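Local coordinates for microcompartments protein (Desulfitobacterium hafniense, PDB 3NWG), which probably forms part of the protein shell of a bacterial microcompartment, as a subunit with two tandem BMC domains, at residues Met2-Leu7 against Gly48-Val53; Phe72-Val77 against Leu108-Asp113; Lys95-Ile100 against Val168-Pro173; Ala116-Val121 against Glu148-Ala153; Asp122-Arg127 against Thr139-Val144. One frame throughout, in Å; residues are numbered along the deposited sequence.

Interaction 1 (Met2-Leu7 against Gly48-Val53)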
# COMPACT_ATOMS: atom_id res chain seq x y z
N MSE A 2 -1.83 -31.91 -18.95
CA MSE A 2 -2.05 -30.59 -18.36
C MSE A 2 -2.13 -30.75 -16.83
O MSE A 2 -2.43 -31.84 -16.31
CB MSE A 2 -3.29 -29.90 -18.95
CG MSE A 2 -3.15 -28.38 -19.02
SE MSE A 2 -1.34 -27.85 -19.59
CE MSE A 2 -1.33 -26.02 -18.94
N GLU A 3 -1.86 -29.65 -16.12
CA GLU A 3 -1.83 -29.64 -14.66
C GLU A 3 -3.20 -29.72 -14.01
O GLU A 3 -4.21 -29.47 -14.66
CB GLU A 3 -1.09 -28.39 -14.19
CG GLU A 3 0.33 -28.33 -14.71
CD GLU A 3 1.07 -27.11 -14.22
OE1 GLU A 3 1.57 -26.35 -15.08
OE2 GLU A 3 1.12 -26.90 -12.97
N SER A 4 -3.22 -30.10 -12.74
CA SER A 4 -4.44 -30.10 -11.94
C SER A 4 -4.38 -28.99 -10.88
O SER A 4 -3.31 -28.45 -10.59
CB SER A 4 -4.62 -31.45 -11.26
OG SER A 4 -4.55 -32.48 -12.23
N ILE A 5 -5.53 -28.66 -10.31
CA ILE A 5 -5.60 -27.73 -9.17
C ILE A 5 -6.29 -28.42 -7.99
O ILE A 5 -7.29 -29.13 -8.17
CB ILE A 5 -6.30 -26.40 -9.56
CG1 ILE A 5 -6.33 -25.43 -8.37
CG2 ILE A 5 -7.70 -26.65 -10.06
CD1 ILE A 5 -6.70 -24.02 -8.73
N GLY A 6 -5.74 -28.20 -6.79
CA GLY A 6 -6.28 -28.76 -5.56
C GLY A 6 -6.56 -27.69 -4.53
O GLY A 6 -5.81 -26.72 -4.42
N LEU A 7 -7.64 -27.87 -3.78
CA LEU A 7 -8.07 -26.91 -2.78
C LEU A 7 -8.40 -27.58 -1.47
O LEU A 7 -9.16 -28.55 -1.43
CB LEU A 7 -9.33 -26.16 -3.25
CG LEU A 7 -10.12 -25.46 -2.14
CD1 LEU A 7 -9.56 -24.06 -1.90
CD2 LEU A 7 -11.59 -25.41 -2.44
N GLY A 48 -0.18 -28.77 -9.75
CA GLY A 48 0.91 -29.63 -10.20
C GLY A 48 0.30 -30.70 -11.08
O GLY A 48 -0.78 -30.50 -11.63
N ASP A 49 0.98 -31.84 -11.22
CA ASP A 49 0.40 -32.97 -11.94
C ASP A 49 -0.69 -33.64 -11.11
O ASP A 49 -0.65 -33.62 -9.88
CB ASP A 49 1.47 -33.98 -12.36
CG ASP A 49 1.98 -33.72 -13.80
OD1 ASP A 49 3.11 -34.20 -14.12
OD2 ASP A 49 1.27 -33.05 -14.61
N VAL A 50 -1.67 -34.19 -11.82
CA VAL A 50 -2.74 -35.00 -11.26
C VAL A 50 -2.37 -35.71 -9.96
O VAL A 50 -2.97 -35.45 -8.91
CB VAL A 50 -3.16 -36.12 -12.23
CG1 VAL A 50 -4.58 -36.56 -11.93
CG2 VAL A 50 -2.99 -35.68 -13.69
N ALA A 51 -1.40 -36.62 -10.06
CA ALA A 51 -1.03 -37.46 -8.94
C ALA A 51 -0.36 -36.66 -7.81
O ALA A 51 -0.58 -36.94 -6.64
CB ALA A 51 -0.13 -38.61 -9.41
N ALA A 52 0.45 -35.66 -8.18
CA ALA A 52 1.11 -34.79 -7.21
C ALA A 52 0.08 -33.99 -6.40
O ALA A 52 0.13 -33.95 -5.17
CB ALA A 52 2.12 -33.88 -7.90
N VAL A 53 -0.89 -33.39 -7.09
CA VAL A 53 -1.99 -32.69 -6.42
C VAL A 53 -2.81 -33.65 -5.54
O VAL A 53 -3.27 -33.27 -4.46
CB VAL A 53 -2.91 -31.94 -7.44
CG1 VAL A 53 -4.17 -31.41 -6.78
CG2 VAL A 53 -2.15 -30.80 -8.09
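Val-53 turns its two methyl groups against the backbone of Ser-4 and Gly-6, while Ser-4 lays its hydroxyl against the backbone of Val-50. The branches of Val-53 divide the work. CG1, anti to the backbone N (chi1 171°), sits 3.6 Å from Gly-6 N, where the strand carries no side chain to intervene. CG2, the branch beside the backbone N, lies 3.6 Å from Ser-4 O. One isopropyl group therefore spans two peptide groups of the strand.

Ser-4 OG reaches the opposite segment at Val-50 CA, 3.3 Å away, with Val-50 CG2 somewhat further off. The hydroxyl also passes near Val-50 N, but the angle is too poor for a hydrogen bond, so this is packing only. These contacts belong to the ferredoxin-like beta-alpha-beta-beta-alpha-beta fold of a BMC domain: strand 42-48 ends beside strand 4-10, and the chain then leads into helix 50-64. At the end of strand 42-48, Ser-4 and Gly-48 form an antiparallel hydrogen-bonded pair. Ser-4 N donates to Gly-48 O at 2.7 Å; the return bond, Gly-48 N to Ser-4 O, is longer at 3.3 Å. Glu-3 borders the pair through its aliphatic part, with CB 3.3 Å from Gly-48 O. Val-53 also touches Ile-73 of strand 68-74, the other neighbour of strand 4-10 in the sheet.

Interaction 2 (Phe72-Val77 against Leu108-Asp113)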
# COMPACT_ATOMS: atom_id res chain seq x y z
N PHE A 72 -11.03 -30.22 -2.69
CA PHE A 72 -11.48 -30.33 -4.07
C PHE A 72 -10.30 -30.45 -5.02
O PHE A 72 -9.24 -29.87 -4.77
CB PHE A 72 -12.33 -29.10 -4.43
CG PHE A 72 -12.68 -29.01 -5.90
CD1 PHE A 72 -13.69 -29.80 -6.44
CD2 PHE A 72 -11.98 -28.15 -6.74
CE1 PHE A 72 -14.00 -29.74 -7.79
CE2 PHE A 72 -12.28 -28.08 -8.09
CZ PHE A 72 -13.29 -28.87 -8.62
N ILE A 73 -10.48 -31.20 -6.10
CA ILE A 73 -9.46 -31.35 -7.15
C ILE A 73 -10.07 -31.27 -8.55
O ILE A 73 -11.05 -31.96 -8.85
CB ILE A 73 -8.68 -32.67 -7.02
CG1 ILE A 73 -7.78 -32.66 -5.78
CG2 ILE A 73 -7.85 -32.95 -8.30
CD1 ILE A 73 -7.33 -34.02 -5.37
N LEU A 74 -9.49 -30.42 -9.39
CA LEU A 74 -9.93 -30.27 -10.77
C LEU A 74 -8.76 -30.59 -11.70
O LEU A 74 -7.83 -29.79 -11.83
CB LEU A 74 -10.50 -28.87 -11.03
CG LEU A 74 -11.37 -28.50 -12.27
CD1 LEU A 74 -10.53 -28.08 -13.45
CD2 LEU A 74 -12.36 -29.59 -12.68
N PRO A 75 -8.79 -31.77 -12.31
CA PRO A 75 -7.79 -32.24 -13.26
C PRO A 75 -7.88 -31.53 -14.61
O PRO A 75 -8.97 -31.16 -15.05
CB PRO A 75 -8.15 -33.71 -13.45
CG PRO A 75 -9.63 -33.74 -13.22
CD PRO A 75 -9.82 -32.80 -12.06
N ASN A 76 -6.73 -31.37 -15.26
CA ASN A 76 -6.65 -30.79 -16.60
C ASN A 76 -7.25 -29.40 -16.61
O ASN A 76 -8.09 -29.08 -17.45
CB ASN A 76 -7.35 -31.69 -17.64
CG ASN A 76 -7.06 -33.19 -17.43
OD1 ASN A 76 -5.92 -33.61 -17.13
ND2 ASN A 76 -8.10 -34.01 -17.57
N VAL A 77 -6.81 -28.59 -15.66
CA VAL A 77 -7.30 -27.23 -15.53
C VAL A 77 -6.70 -26.34 -16.61
O VAL A 77 -5.53 -26.52 -17.00
CB VAL A 77 -7.00 -26.65 -14.13
CG1 VAL A 77 -5.49 -26.47 -13.93
CG2 VAL A 77 -7.73 -25.31 -13.94
N LEU A 108 -16.48 -21.91 -8.22
CA LEU A 108 -15.83 -20.90 -9.05
C LEU A 108 -14.74 -21.51 -9.95
O LEU A 108 -14.70 -21.22 -11.15
CB LEU A 108 -15.26 -19.72 -8.26
CG LEU A 108 -14.91 -18.68 -9.33
CD1 LEU A 108 -16.14 -17.84 -9.71
CD2 LEU A 108 -13.72 -17.84 -8.98
N ILE A 109 -13.86 -22.34 -9.39
CA ILE A 109 -12.80 -22.93 -10.20
C ILE A 109 -13.41 -23.68 -11.37
O ILE A 109 -12.98 -23.49 -12.51
CB ILE A 109 -11.90 -23.84 -9.38
CG1 ILE A 109 -10.98 -23.00 -8.49
CG2 ILE A 109 -11.05 -24.74 -10.28
CD1 ILE A 109 -10.52 -23.73 -7.24
N VAL A 110 -14.41 -24.51 -11.08
CA VAL A 110 -15.10 -25.27 -12.13
C VAL A 110 -15.65 -24.32 -13.22
O VAL A 110 -15.46 -24.58 -14.42
CB VAL A 110 -16.24 -26.14 -11.55
CG1 VAL A 110 -17.16 -26.61 -12.66
CG2 VAL A 110 -15.70 -27.33 -10.83
N ALA A 111 -16.30 -23.23 -12.80
CA ALA A 111 -16.93 -22.29 -13.72
C ALA A 111 -15.91 -21.54 -14.56
O ALA A 111 -16.08 -21.42 -15.78
CB ALA A 111 -17.78 -21.31 -12.96
N ALA A 112 -14.86 -21.04 -13.92
CA ALA A 112 -13.78 -20.38 -14.63
C ALA A 112 -13.15 -21.33 -15.66
O ALA A 112 -12.92 -20.95 -16.79
CB ALA A 112 -12.73 -19.85 -13.66
N ASP A 113 -12.92 -22.58 -15.25
CA ASP A 113 -12.25 -23.55 -16.10
C ASP A 113 -13.13 -23.92 -17.28
O ASP A 113 -12.66 -23.99 -18.42
CB ASP A 113 -11.85 -24.80 -15.28
CG ASP A 113 -11.19 -25.88 -16.14
OD1 ASP A 113 -10.04 -25.68 -16.62
OD2 ASP A 113 -11.83 -26.95 -16.32
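Phe-72 and Leu-74, on the outermost strand of the first BMC domain's sheet, pack against Ile-109, Val-110 and Asp-113 of helix 105-117 in the second, so the contact is part of the seam between the tandem domains. The axes of strand 72-74 and helix 108-113 run almost parallel, at 10° and 9.7 Å apart, a spacing bridged mainly by side chains.

CB of Phe-72 points toward the helix, and CG stands anti to the backbone N (chi1 171°). The far corner of the ring, CZ, approaches Val-110 CG2 at 3.6 Å, the two side chains crossing at about a right angle. Ile-109 CG2 instead lies at the ring edge, near the ring plane, 4.2 Å from CE2, and the same methyl group approaches Leu-74 CB.

Further along, Leu-74 CD1 comes within 3.3 Å of Asp-113 OD2. The other carboxylate oxygen, OD1, is 3.3 Å from Val-77 CA and also faces Val-77 CG2. Asp-113 and these two apolar side chains cross obliquely.

The polar end of Asp-113 finds its partners just beyond the contact: OD1 accepts a hydrogen bond from His-78 N, and OD2 forms a salt bridge with Lys-117 NZ. A buried carboxylate edged by leucine and valine is thus paired at both oxygens, and the nearby ammonium group would be expected to stabilise its charged form.

Interaction 3 (Lys95-Ile100 against Val168-Pro173)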
# COMPACT_ATOMS: atom_id res chain seq x y z
N LYS A 95 -13.08 -6.27 -24.14
CA LYS A 95 -14.07 -5.98 -25.16
C LYS A 95 -15.41 -6.14 -24.49
O LYS A 95 -15.77 -5.28 -23.70
CB LYS A 95 -13.92 -6.92 -26.36
CG LYS A 95 -12.50 -7.01 -26.86
CD LYS A 95 -12.46 -7.63 -28.23
CE LYS A 95 -11.01 -7.86 -28.66
NZ LYS A 95 -10.91 -8.13 -30.12
N ALA A 96 -16.12 -7.22 -24.76
CA ALA A 96 -17.30 -7.56 -23.98
C ALA A 96 -16.84 -8.16 -22.64
O ALA A 96 -15.84 -8.85 -22.58
CB ALA A 96 -18.17 -8.54 -24.74
N LEU A 97 -17.59 -7.89 -21.57
CA LEU A 97 -17.18 -8.28 -20.23
C LEU A 97 -18.16 -9.23 -19.56
O LEU A 97 -19.32 -8.90 -19.32
CB LEU A 97 -16.98 -7.04 -19.36
CG LEU A 97 -16.50 -7.23 -17.92
CD1 LEU A 97 -15.01 -7.57 -17.86
CD2 LEU A 97 -16.77 -5.98 -17.12
N GLY A 98 -17.67 -10.43 -19.25
CA GLY A 98 -18.44 -11.43 -18.54
C GLY A 98 -17.96 -11.60 -17.12
O GLY A 98 -16.77 -11.49 -16.83
N ILE A 99 -18.90 -11.83 -16.21
CA ILE A 99 -18.59 -12.05 -14.80
C ILE A 99 -19.44 -13.20 -14.27
O ILE A 99 -20.67 -13.19 -14.45
CB ILE A 99 -18.89 -10.80 -13.93
CG1 ILE A 99 -18.28 -9.52 -14.54
CG2 ILE A 99 -18.39 -11.02 -12.50
CD1 ILE A 99 -18.78 -8.18 -13.91
N ILE A 100 -18.79 -14.18 -13.64
CA ILE A 100 -19.51 -15.25 -12.94
C ILE A 100 -19.18 -15.19 -11.46
O ILE A 100 -18.02 -15.04 -11.08
CB ILE A 100 -19.17 -16.65 -13.49
CG1 ILE A 100 -19.42 -16.70 -14.99
CG2 ILE A 100 -19.98 -17.72 -12.75
CD1 ILE A 100 -18.85 -17.92 -15.68
N VAL A 168 -23.29 -11.87 -15.46
CA VAL A 168 -23.66 -10.80 -16.35
C VAL A 168 -22.73 -10.84 -17.56
O VAL A 168 -21.57 -11.24 -17.43
CB VAL A 168 -23.60 -9.38 -15.67
CG1 VAL A 168 -24.49 -9.33 -14.44
CG2 VAL A 168 -22.18 -8.97 -15.33
N VAL A 169 -23.27 -10.48 -18.72
CA VAL A 169 -22.46 -10.13 -19.88
C VAL A 169 -22.75 -8.67 -20.21
O VAL A 169 -23.90 -8.27 -20.41
CB VAL A 169 -22.73 -11.07 -21.08
CG1 VAL A 169 -22.00 -10.59 -22.34
CG2 VAL A 169 -22.34 -12.52 -20.75
N ILE A 170 -21.70 -7.86 -20.20
CA ILE A 170 -21.80 -6.46 -20.51
C ILE A 170 -21.04 -6.27 -21.81
O ILE A 170 -19.82 -6.30 -21.80
CB ILE A 170 -21.18 -5.60 -19.38
CG1 ILE A 170 -21.81 -5.98 -18.03
CG2 ILE A 170 -21.30 -4.08 -19.67
CD1 ILE A 170 -21.08 -5.40 -16.81
N PRO A 171 -21.78 -6.10 -22.93
CA PRO A 171 -21.28 -6.00 -24.31
C PRO A 171 -20.37 -4.80 -24.56
O PRO A 171 -19.29 -4.95 -25.15
CB PRO A 171 -22.56 -5.85 -25.13
CG PRO A 171 -23.64 -6.39 -24.28
CD PRO A 171 -23.25 -5.98 -22.91
N SER A 172 -20.80 -3.62 -24.12
CA SER A 172 -19.96 -2.44 -24.25
C SER A 172 -19.84 -1.79 -22.89
O SER A 172 -20.62 -0.91 -22.53
CB SER A 172 -20.53 -1.45 -25.26
OG SER A 172 -20.78 -2.10 -26.49
N PRO A 173 -18.86 -2.26 -22.11
CA PRO A 173 -18.59 -1.70 -20.80
C PRO A 173 -18.17 -0.24 -20.89
O PRO A 173 -17.37 0.13 -21.77
CB PRO A 173 -17.42 -2.55 -20.30
CG PRO A 173 -17.52 -3.81 -21.06
CD PRO A 173 -18.02 -3.44 -22.39
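Pro-173 and Leu-97 meet where the antiparallel ladder gives way to a loop: Pro-173 CG lies 3.7 Å from Leu-97 CB, and the CD corner of the proline ring rests 3.2 Å from Lys-95 O. The ladder itself has two unlike faces. Leu-97, Ile-99, Val-168 and Ile-170 project from one. The other carries Val-169, paired with Gly-98, which has no side chain there. On the first face Ile-99 and Val-168 lie side by side and point the same way, CD1 to CG2 3.8 Å.

Backbone bonds define the pairing. Leu-97 and Ile-170 exchange two, each 2.7 Å long between the N of one and the O of the other. Ile-99 and Val-168 exchange two more, Ile-99 N to Val-168 O at 3.0 Å. Gly-98 and Val-169 form the non-hydrogen-bonded pair between them, and Gly-98 CA gives a CA-H...O contact to Val-168 O.

This is the pairing of the inner strand 96-102 with the outermost strand 164-170 of the second BMC domain. Helix 144-160 packs on the Val-169 face, through Val-147 and Glu-148. The other face meets a second subunit, with Ile-99 on Ile-17 and Ile-170 on Asp-21 of that neighbouring chain, while strand 136-142 lies along the far side of strand 96-102.

Interaction 4 (Ala116-Val121 against Glu148-Ala153)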
# COMPACT_ATOMS: atom_id res chain seq x y z
N ALA A 116 -13.15 -20.81 -19.63
CA ALA A 116 -11.93 -20.71 -20.44
C ALA A 116 -11.85 -21.79 -21.53
O ALA A 116 -11.26 -21.57 -22.58
CB ALA A 116 -10.71 -20.75 -19.57
N LYS A 117 -12.45 -22.95 -21.28
CA LYS A 117 -12.34 -24.06 -22.20
C LYS A 117 -13.25 -23.91 -23.41
O LYS A 117 -13.06 -24.59 -24.42
CB LYS A 117 -12.59 -25.38 -21.48
CG LYS A 117 -11.36 -25.94 -20.81
CD LYS A 117 -11.72 -27.07 -19.86
CE LYS A 117 -10.47 -27.78 -19.37
NZ LYS A 117 -10.70 -28.64 -18.16
N THR A 118 -14.23 -23.02 -23.30
CA THR A 118 -15.17 -22.84 -24.41
C THR A 118 -14.82 -21.61 -25.24
O THR A 118 -14.83 -20.48 -24.75
CB THR A 118 -16.67 -22.83 -23.94
OG1 THR A 118 -17.01 -21.55 -23.40
CG2 THR A 118 -16.96 -23.91 -22.89
N GLY A 119 -14.48 -21.83 -26.50
CA GLY A 119 -14.23 -20.73 -27.42
C GLY A 119 -13.11 -19.78 -27.02
O GLY A 119 -12.22 -20.13 -26.23
N GLN A 120 -13.19 -18.56 -27.56
CA GLN A 120 -12.09 -17.60 -27.54
C GLN A 120 -12.37 -16.46 -26.56
O GLN A 120 -12.90 -15.40 -26.93
CB GLN A 120 -11.84 -17.04 -28.95
CG GLN A 120 -12.24 -17.97 -30.12
CD GLN A 120 -13.72 -17.85 -30.56
OE1 GLN A 120 -14.64 -17.84 -29.72
NE2 GLN A 120 -13.95 -17.75 -31.88
N VAL A 121 -12.03 -16.69 -25.30
CA VAL A 121 -12.10 -15.67 -24.27
C VAL A 121 -10.73 -15.62 -23.59
O VAL A 121 -9.92 -16.53 -23.76
CB VAL A 121 -13.22 -15.96 -23.21
CG1 VAL A 121 -14.61 -15.77 -23.82
CG2 VAL A 121 -13.08 -17.35 -22.63
N GLU A 148 -20.74 -14.57 -24.33
CA GLU A 148 -22.09 -15.02 -24.02
C GLU A 148 -22.18 -16.53 -23.84
O GLU A 148 -22.91 -17.01 -22.97
CB GLU A 148 -23.07 -14.61 -25.11
CG GLU A 148 -23.56 -13.16 -25.04
CD GLU A 148 -24.57 -12.92 -23.93
OE1 GLU A 148 -24.78 -13.85 -23.10
OE2 GLU A 148 -25.14 -11.80 -23.88
N SER A 149 -21.47 -17.28 -24.68
CA SER A 149 -21.63 -18.72 -24.68
C SER A 149 -20.63 -19.36 -23.74
O SER A 149 -20.78 -20.50 -23.34
CB SER A 149 -21.49 -19.29 -26.09
OG SER A 149 -20.18 -19.08 -26.56
N SER A 150 -19.60 -18.58 -23.41
CA SER A 150 -18.62 -18.97 -22.43
C SER A 150 -19.14 -18.82 -21.00
O SER A 150 -18.87 -19.68 -20.14
CB SER A 150 -17.35 -18.16 -22.61
OG SER A 150 -16.31 -18.75 -21.89
N VAL A 151 -19.89 -17.76 -20.71
CA VAL A 151 -20.48 -17.71 -19.39
C VAL A 151 -21.69 -18.63 -19.23
O VAL A 151 -21.93 -19.12 -18.13
CB VAL A 151 -20.74 -16.26 -18.78
CG1 VAL A 151 -19.83 -15.19 -19.39
CG2 VAL A 151 -22.21 -15.89 -18.80
N ALA A 152 -22.43 -18.88 -20.30
CA ALA A 152 -23.59 -19.77 -20.22
C ALA A 152 -23.13 -21.19 -19.87
O ALA A 152 -23.76 -21.87 -19.05
CB ALA A 152 -24.37 -19.77 -21.52
N ALA A 153 -22.01 -21.60 -20.47
CA ALA A 153 -21.37 -22.89 -20.20
C ALA A 153 -20.72 -22.90 -18.82
O ALA A 153 -20.92 -23.84 -18.04
CB ALA A 153 -20.34 -23.21 -21.28
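Thr-118 and Ser-150 are brought together by their first torsions. Thr-118 holds OG1 between its backbone N and carbonyl carbon (chi1 79°), the crowded position, and Ser-150 extends OG anti to its own backbone N (chi1 -166°). The two hydroxyls then stand 3.3 Å apart, OG1 to OG, in a weak hydrogen bond. Thr-118 OG1 also lies against the helix backbone, 3.2 Å from Ser-150 CA.

In the same threonine rotamer CG2 is anti to the carbonyl carbon. From there the methyl group meets Ala-153 CB at 3.8 Å, about one helical turn beyond Ser-150. Thr-118 therefore presents a polar branch to one residue and an apolar branch to the next along the same helical face.

Val-121, further along the loop, adds an apolar flank to the serine. Its CG2 is 3.6 Å from Ser-150 OG, while its CG1 approaches Ser-150 CB at 3.8 Å. Across this contact, the serine side chain has the threonine hydroxyl and both valine methyl groups for neighbours.

In the fold, the contact joins the end of helix 105-117, and the loop leading to strand 122-127, with helix 144-160 of the second BMC domain. Ser-150 and Ala-153 continue the packing onto Ala-115 and Thr-114 of helix 105-117. Thr-118 OG1 has another weak hydrogen bond, to Ala-115 O, so its polar interactions are shared between two modest partners. With a single weak bond across the contact, shape and small side chains, rather than strong polar pairing, probably account for most of the fit between helix and loop.

Interaction 5 (Asp122-Arg127 against Thr139-Val144)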
# COMPACT_ATOMS: atom_id res chain seq x y z
N ASP A 122 -10.47 -14.55 -22.84
CA ASP A 122 -9.35 -14.52 -21.92
C ASP A 122 -9.90 -14.17 -20.56
O ASP A 122 -10.63 -13.20 -20.43
CB ASP A 122 -8.30 -13.49 -22.37
CG ASP A 122 -7.61 -13.88 -23.68
OD1 ASP A 122 -6.80 -14.84 -23.69
OD2 ASP A 122 -7.88 -13.22 -24.72
N LEU A 123 -9.59 -14.99 -19.55
CA LEU A 123 -9.98 -14.66 -18.17
C LEU A 123 -9.23 -13.41 -17.78
O LEU A 123 -8.07 -13.25 -18.17
CB LEU A 123 -9.68 -15.81 -17.20
CG LEU A 123 -10.24 -17.22 -17.44
CD1 LEU A 123 -9.98 -18.09 -16.24
CD2 LEU A 123 -11.72 -17.25 -17.77
N VAL A 124 -9.88 -12.52 -17.06
CA VAL A 124 -9.26 -11.25 -16.69
C VAL A 124 -8.78 -11.30 -15.24
O VAL A 124 -7.62 -10.99 -14.96
CB VAL A 124 -10.19 -10.04 -16.94
CG1 VAL A 124 -9.48 -8.75 -16.58
CG2 VAL A 124 -10.63 -10.00 -18.38
N GLU A 125 -9.66 -11.69 -14.32
CA GLU A 125 -9.27 -11.91 -12.93
C GLU A 125 -10.18 -12.91 -12.21
O GLU A 125 -11.32 -13.15 -12.60
CB GLU A 125 -9.15 -10.60 -12.14
CG GLU A 125 -10.45 -10.00 -11.61
CD GLU A 125 -10.21 -8.72 -10.80
OE1 GLU A 125 -11.20 -8.07 -10.36
OE2 GLU A 125 -9.03 -8.35 -10.60
N ILE A 126 -9.62 -13.50 -11.16
CA ILE A 126 -10.35 -14.37 -10.27
C ILE A 126 -10.20 -13.82 -8.86
O ILE A 126 -9.11 -13.46 -8.43
CB ILE A 126 -9.84 -15.82 -10.36
CG1 ILE A 126 -10.26 -16.43 -11.71
CG2 ILE A 126 -10.33 -16.65 -9.19
CD1 ILE A 126 -9.70 -17.83 -12.02
N ARG A 127 -11.31 -13.74 -8.14
CA ARG A 127 -11.22 -13.31 -6.76
C ARG A 127 -11.81 -14.36 -5.85
O ARG A 127 -13.02 -14.54 -5.77
CB ARG A 127 -11.89 -11.95 -6.56
CG ARG A 127 -11.20 -10.81 -7.29
CD ARG A 127 -10.19 -10.08 -6.43
NE ARG A 127 -10.23 -8.65 -6.76
CZ ARG A 127 -10.92 -7.73 -6.08
NH1 ARG A 127 -10.91 -6.46 -6.47
NH2 ARG A 127 -11.63 -8.07 -5.00
N THR A 139 -13.93 -12.80 -14.04
CA THR A 139 -14.25 -11.92 -15.16
C THR A 139 -13.47 -12.37 -16.39
O THR A 139 -12.35 -12.88 -16.27
CB THR A 139 -13.92 -10.44 -14.89
OG1 THR A 139 -12.51 -10.31 -14.65
CG2 THR A 139 -14.71 -9.89 -13.70
N LEU A 140 -14.08 -12.20 -17.56
CA LEU A 140 -13.45 -12.54 -18.83
C LEU A 140 -13.89 -11.60 -19.96
O LEU A 140 -14.92 -10.94 -19.85
CB LEU A 140 -13.68 -14.01 -19.18
CG LEU A 140 -15.00 -14.82 -19.13
CD1 LEU A 140 -15.87 -14.59 -17.92
CD2 LEU A 140 -15.80 -14.65 -20.40
N THR A 141 -13.10 -11.51 -21.02
CA THR A 141 -13.48 -10.77 -22.21
C THR A 141 -13.30 -11.55 -23.49
O THR A 141 -12.67 -12.60 -23.50
CB THR A 141 -12.70 -9.46 -22.39
OG1 THR A 141 -11.31 -9.70 -22.16
CG2 THR A 141 -13.18 -8.45 -21.42
N GLY A 142 -13.85 -10.98 -24.55
CA GLY A 142 -13.81 -11.51 -25.92
C GLY A 142 -14.86 -10.72 -26.69
O GLY A 142 -15.40 -9.73 -26.19
N ASP A 143 -15.16 -11.14 -27.92
CA ASP A 143 -16.29 -10.55 -28.63
C ASP A 143 -17.58 -10.98 -27.91
O ASP A 143 -17.55 -11.87 -27.06
CB ASP A 143 -16.28 -10.96 -30.10
CG ASP A 143 -16.62 -12.42 -30.30
OD1 ASP A 143 -15.71 -13.18 -30.69
OD2 ASP A 143 -17.80 -12.81 -30.06
N VAL A 144 -18.70 -10.36 -28.23
CA VAL A 144 -19.91 -10.60 -27.44
C VAL A 144 -20.44 -12.03 -27.52
O VAL A 144 -20.82 -12.60 -26.49
CB VAL A 144 -21.02 -9.61 -27.77
CG1 VAL A 144 -22.11 -9.66 -26.71
CG2 VAL A 144 -20.44 -8.21 -27.86
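Val-124 and Glu-125 both sit opposite the single residue Thr-139, a classic beta bulge that interrupts the pairing of two antiparallel strands. The strands, 122-127 and 136-142, form a beta hairpin at one side of the second BMC domain's sheet. The backbone of Val-124 (phi/psi -101°/-52°) departs from extended geometry, as the first position of such a bulge does.

Thr-139 serves both bulge residues. Its O accepts from Val-124 N at 2.6 Å, and its N donates to Glu-125 O at 3.0 Å. Its hydroxyl adds a weak bond: OG1 accepts from Glu-125 N at 3.2 Å. With OG1 placed between the backbone N and carbonyl carbon (chi1 61°), the hydroxyl also faces the flank of the valine, 3.3 Å from Val-124 CB.

Beyond the bulge the pairing is regular. Asp-122 and Thr-141 form an antiparallel hydrogen-bonded pair, Asp-122 N to Thr-141 O at 3.0 Å, with a matching bond in return. Leu-123 and Leu-140 form the non-hydrogen-bonded pair between this pair and the bulge, and meet on one face of the sheet with Leu-123 CD2 4.0 Å from Leu-140 CB. That face is turned to the helices: Leu-123 also touches Val-81 of helix 79-85 and Ala-116 of helix 105-117. Thr-139 and Thr-141 project from the other face. After Thr-141 the chain passes through Gly-142 to Asp-143, whose side chain provides the N-cap of helix 144-160. On the threonine side of the hairpin, the Val-124 methyl carbon CG2 lies 3.9 Å from Thr-141 OG1.

Interactions 3, 4 and 5 belong to the second BMC domain; interaction 1 lies in the first, about 30 Å from interaction 3 between centres, and interaction 2 bridges the domains. Interaction 1 meets interaction 2 in the first sheet, where Ile-5 O lies 2.8 Å from Leu-74 N. Lys-117 leads from interaction 4 into interaction 2, with NZ 2.7 Å from Asn-76 O. Interactions 3 and 5 share a sheet, Gly-98 N being 2.9 Å from Leu-140 O, and Val-151 of helix 144-160 packs on both. In interaction 5 the side chain of Glu-125 comes within about 4 Å of a bound glycerol, probably from the crystallisation liquor.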